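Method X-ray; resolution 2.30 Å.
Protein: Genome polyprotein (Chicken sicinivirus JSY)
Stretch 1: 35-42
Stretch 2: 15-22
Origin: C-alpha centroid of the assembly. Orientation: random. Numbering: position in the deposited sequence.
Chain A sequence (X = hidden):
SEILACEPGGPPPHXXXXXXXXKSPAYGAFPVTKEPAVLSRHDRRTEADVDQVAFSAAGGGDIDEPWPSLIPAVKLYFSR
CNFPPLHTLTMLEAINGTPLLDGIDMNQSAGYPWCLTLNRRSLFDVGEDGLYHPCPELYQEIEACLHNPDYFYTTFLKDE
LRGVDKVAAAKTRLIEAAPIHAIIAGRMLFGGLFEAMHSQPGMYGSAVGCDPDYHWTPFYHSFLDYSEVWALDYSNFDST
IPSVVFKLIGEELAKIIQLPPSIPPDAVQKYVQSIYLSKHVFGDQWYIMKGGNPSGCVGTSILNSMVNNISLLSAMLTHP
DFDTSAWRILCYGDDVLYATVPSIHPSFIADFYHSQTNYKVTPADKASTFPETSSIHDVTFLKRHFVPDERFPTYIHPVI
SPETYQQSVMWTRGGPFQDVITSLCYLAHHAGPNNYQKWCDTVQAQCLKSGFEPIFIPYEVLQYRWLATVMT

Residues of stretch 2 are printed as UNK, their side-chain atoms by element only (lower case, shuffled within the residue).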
# COMPACT_ATOMS: atom_id res chain seq x y z
N GLU A 35 20.13 5.89 0.30
CA GLU A 35 20.86 5.09 -0.66
C GLU A 35 20.02 3.88 -1.03
O GLU A 35 19.08 3.53 -0.30
CB GLU A 35 22.22 4.64 -0.11
CG GLU A 35 23.26 5.75 -0.00
CD GLU A 35 24.56 5.27 0.61
OE1 GLU A 35 24.77 4.04 0.67
OE2 GLU A 35 25.37 6.12 1.03
N PRO A 36 20.30 3.23 -2.16
CA PRO A 36 19.56 2.02 -2.52
C PRO A 36 19.69 0.95 -1.45
O PRO A 36 20.76 0.76 -0.86
CB PRO A 36 20.21 1.58 -3.84
CG PRO A 36 20.76 2.85 -4.42
CD PRO A 36 21.22 3.65 -3.24
N ALA A 37 18.58 0.25 -1.20
CA ALA A 37 18.55 -0.78 -0.17
C ALA A 37 19.55 -1.89 -0.47
O ALA A 37 19.90 -2.15 -1.63
CB ALA A 37 17.15 -1.38 -0.05
N VAL A 38 20.02 -2.54 0.59
CA VAL A 38 20.92 -3.68 0.46
C VAL A 38 20.17 -4.83 -0.22
O VAL A 38 19.15 -5.30 0.28
CB VAL A 38 21.48 -4.10 1.82
CG1 VAL A 38 22.28 -5.39 1.70
CG2 VAL A 38 22.33 -2.99 2.41
N LEU A 39 20.68 -5.28 -1.36
CA LEU A 39 20.11 -6.45 -2.02
C LEU A 39 21.00 -7.68 -1.97
O LEU A 39 20.49 -8.79 -2.05
CB LEU A 39 19.78 -6.12 -3.48
CG LEU A 39 18.85 -4.92 -3.72
CD1 LEU A 39 18.63 -4.69 -5.20
CD2 LEU A 39 17.51 -5.10 -3.00
N SER A 40 22.31 -7.50 -1.82
CA SER A 40 23.26 -8.61 -1.86
C SER A 40 23.68 -9.01 -0.45
O SER A 40 23.84 -8.16 0.43
CB SER A 40 24.49 -8.23 -2.69
OG SER A 40 25.59 -9.09 -2.39
N ARG A 41 23.89 -10.32 -0.25
CA ARG A 41 24.41 -10.80 1.02
C ARG A 41 25.88 -10.43 1.22
O ARG A 41 26.41 -10.64 2.31
CB ARG A 41 24.25 -12.32 1.12
CG ARG A 41 22.85 -12.83 0.75
CD ARG A 41 22.36 -13.88 1.73
NE ARG A 41 22.90 -15.21 1.45
CZ ARG A 41 23.24 -16.10 2.38
NH1 ARG A 41 23.72 -17.28 2.02
NH2 ARG A 41 23.10 -15.81 3.67
N HIS A 42 26.54 -9.90 0.19
CA HIS A 42 27.94 -9.49 0.26
C HIS A 42 28.10 -7.97 0.19
O HIS A 42 29.20 -7.49 -0.11
CB HIS A 42 28.75 -10.15 -0.85
CG HIS A 42 28.59 -11.64 -0.91
ND1 HIS A 42 27.62 -12.26 -1.67
CD2 HIS A 42 29.28 -12.64 -0.30
CE1 HIS A 42 27.72 -13.57 -1.52
NE2 HIS A 42 28.72 -13.83 -0.70
N UNK A 15 16.25 -14.22 -7.51
CA UNK A 15 16.12 -12.99 -6.73
C UNK A 15 17.19 -12.02 -7.20
O UNK A 15 18.39 -12.30 -7.01
c UNK A 15 16.14 -11.98 -4.43
c UNK A 15 16.25 -13.27 -5.22
c UNK A 15 15.19 -14.27 -4.77
N UNK A 16 16.83 -10.90 -7.82
CA UNK A 16 17.85 -9.94 -8.27
C UNK A 16 18.67 -9.42 -7.10
O UNK A 16 18.13 -8.99 -6.08
c UNK A 16 15.47 -10.49 -8.22
c UNK A 16 15.73 -9.48 -9.30
c UNK A 16 17.03 -8.83 -8.94
N UNK A 17 20.00 -9.46 -7.26
CA UNK A 17 20.92 -9.03 -6.21
C UNK A 17 21.65 -7.73 -6.55
O UNK A 17 22.45 -7.26 -5.74
c UNK A 17 21.35 -11.46 -5.48
n UNK A 17 20.09 -12.59 -3.67
n UNK A 17 19.16 -13.98 -2.09
n UNK A 17 19.74 -11.83 -1.52
c UNK A 17 20.66 -11.32 -4.13
c UNK A 17 19.66 -12.80 -2.43
c UNK A 17 21.95 -10.13 -5.93
N UNK A 18 21.39 -7.15 -7.72
CA UNK A 18 21.96 -5.87 -8.11
C UNK A 18 20.85 -4.84 -8.25
O UNK A 18 19.78 -5.13 -8.81
n UNK A 18 26.76 -5.31 -10.62
c UNK A 18 24.05 -4.86 -11.23
n UNK A 18 24.74 -6.13 -11.37
c UNK A 18 22.74 -5.99 -9.43
c UNK A 18 23.43 -4.71 -9.85
c UNK A 18 26.02 -6.32 -11.08
n UNK A 18 26.57 -7.52 -11.24
N UNK A 19 21.09 -3.64 -7.73
CA UNK A 19 20.10 -2.58 -7.76
C UNK A 19 20.06 -1.93 -9.14
O UNK A 19 21.10 -1.76 -9.79
c UNK A 19 20.41 -1.53 -6.70
o UNK A 19 19.51 -0.43 -6.78
N UNK A 20 18.86 -1.57 -9.57
CA UNK A 20 18.67 -0.78 -10.79
C UNK A 20 18.86 0.71 -10.55
O UNK A 20 18.86 1.48 -11.52
n UNK A 20 14.61 -4.15 -12.55
c UNK A 20 16.00 -4.22 -13.08
c UNK A 20 16.73 -2.90 -12.97
c UNK A 20 17.28 -1.03 -11.38
c UNK A 20 16.93 -2.50 -11.51
N UNK A 21 19.02 1.13 -9.30
CA UNK A 21 19.17 2.55 -8.98
C UNK A 21 20.63 2.94 -9.12
O UNK A 21 21.51 2.38 -8.45
c UNK A 21 16.81 2.72 -5.88
c UNK A 21 17.15 2.81 -7.36
c UNK A 21 16.52 4.04 -7.99
c UNK A 21 18.67 2.83 -7.56
N UNK A 22 20.91 3.91 -10.00
CA UNK A 22 22.25 4.43 -10.21
C UNK A 22 22.22 5.94 -10.01
O UNK A 22 21.17 6.58 -10.10
c UNK A 22 22.84 2.55 -11.79
c UNK A 22 22.80 4.07 -11.61
c UNK A 22 21.95 4.70 -12.69

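Position 15 carries three side-chain carbons, the first bearing the other two, and none of them contacts stretch 1. This branching at CB identifies Val 15, whose compact apolar side chain suits a buried site.

At position 16, three carbons close a ring onto the backbone nitrogen. The ring stays clear of stretch 1, but the backbone O of position 16 lies 4.2 Å from CB of Leu 39. The residue is Pro 16; its ring restrains phi, here -61°, in an extended segment.

Position 17 has three carbons, a nitrogen, and then a carbon carrying two more nitrogens, one of them 3.2 Å from O of Leu 39. This guanidinium makes the residue Arg 17. Its NH2 donates a hydrogen bond to that O, which sits at the edge of the guanidinium, near its plane, where the N-H bonds point. The backbone also takes part, O of Arg 17 lying 3.8 Å from CB of Ser 40.

Position 18 repeats that pattern of atoms, but the backbone supplies the contact, C of position 18 lying 3.8 Å from CD1 of Leu 39. This is Arg 18. Its CA-to-CB bond points away from stretch 1, which suits a long charged chain at an exposed site.

Position 19 has one carbon followed by one oxygen, which lies 3.6 Å from CB of Pro 36. This is Ser 19; its CA lies 3.6 Å from CD1 of Leu 39, and its CA-to-CB bond points toward stretch 1. A hydroxyl serves here because OG accepts a hydrogen bond from the backbone N of position 21 at 3.0 Å, bracing the local turn of the chain.

Position 20 bears four carbons in a row ending in nitrogen. Its CA-to-CB bond points away, and it touches nothing on stretch 1, as befits the exposed, charged side chain of Lys 20.

At position 21, four carbons fork at the second, and CB of position 21 packs 3.8 Å from CG of Pro 36. This is Leu 21, in an apolar contact between residues whose CA-to-CB bonds both point toward the other stretch.

Position 22 has one carbon carrying two others; its CA-to-CB bond points away, and it makes no contact with stretch 1. This is Val 22, a beta-branched residue at ease in the extended backbone conformation found here (phi/psi -125/158).

The contact works through packing with a single polar tie. Leu 39 lies against the backbone of stretch 2 and the small Ser 19, while Pro 36 packs against Ser 19 and Leu 21. The hydrogen bond from Arg 17 fastens the backbone of Leu 39. Together the two stretches bury 386 Å².

Stretch 2 15-22: VPRRSKLV
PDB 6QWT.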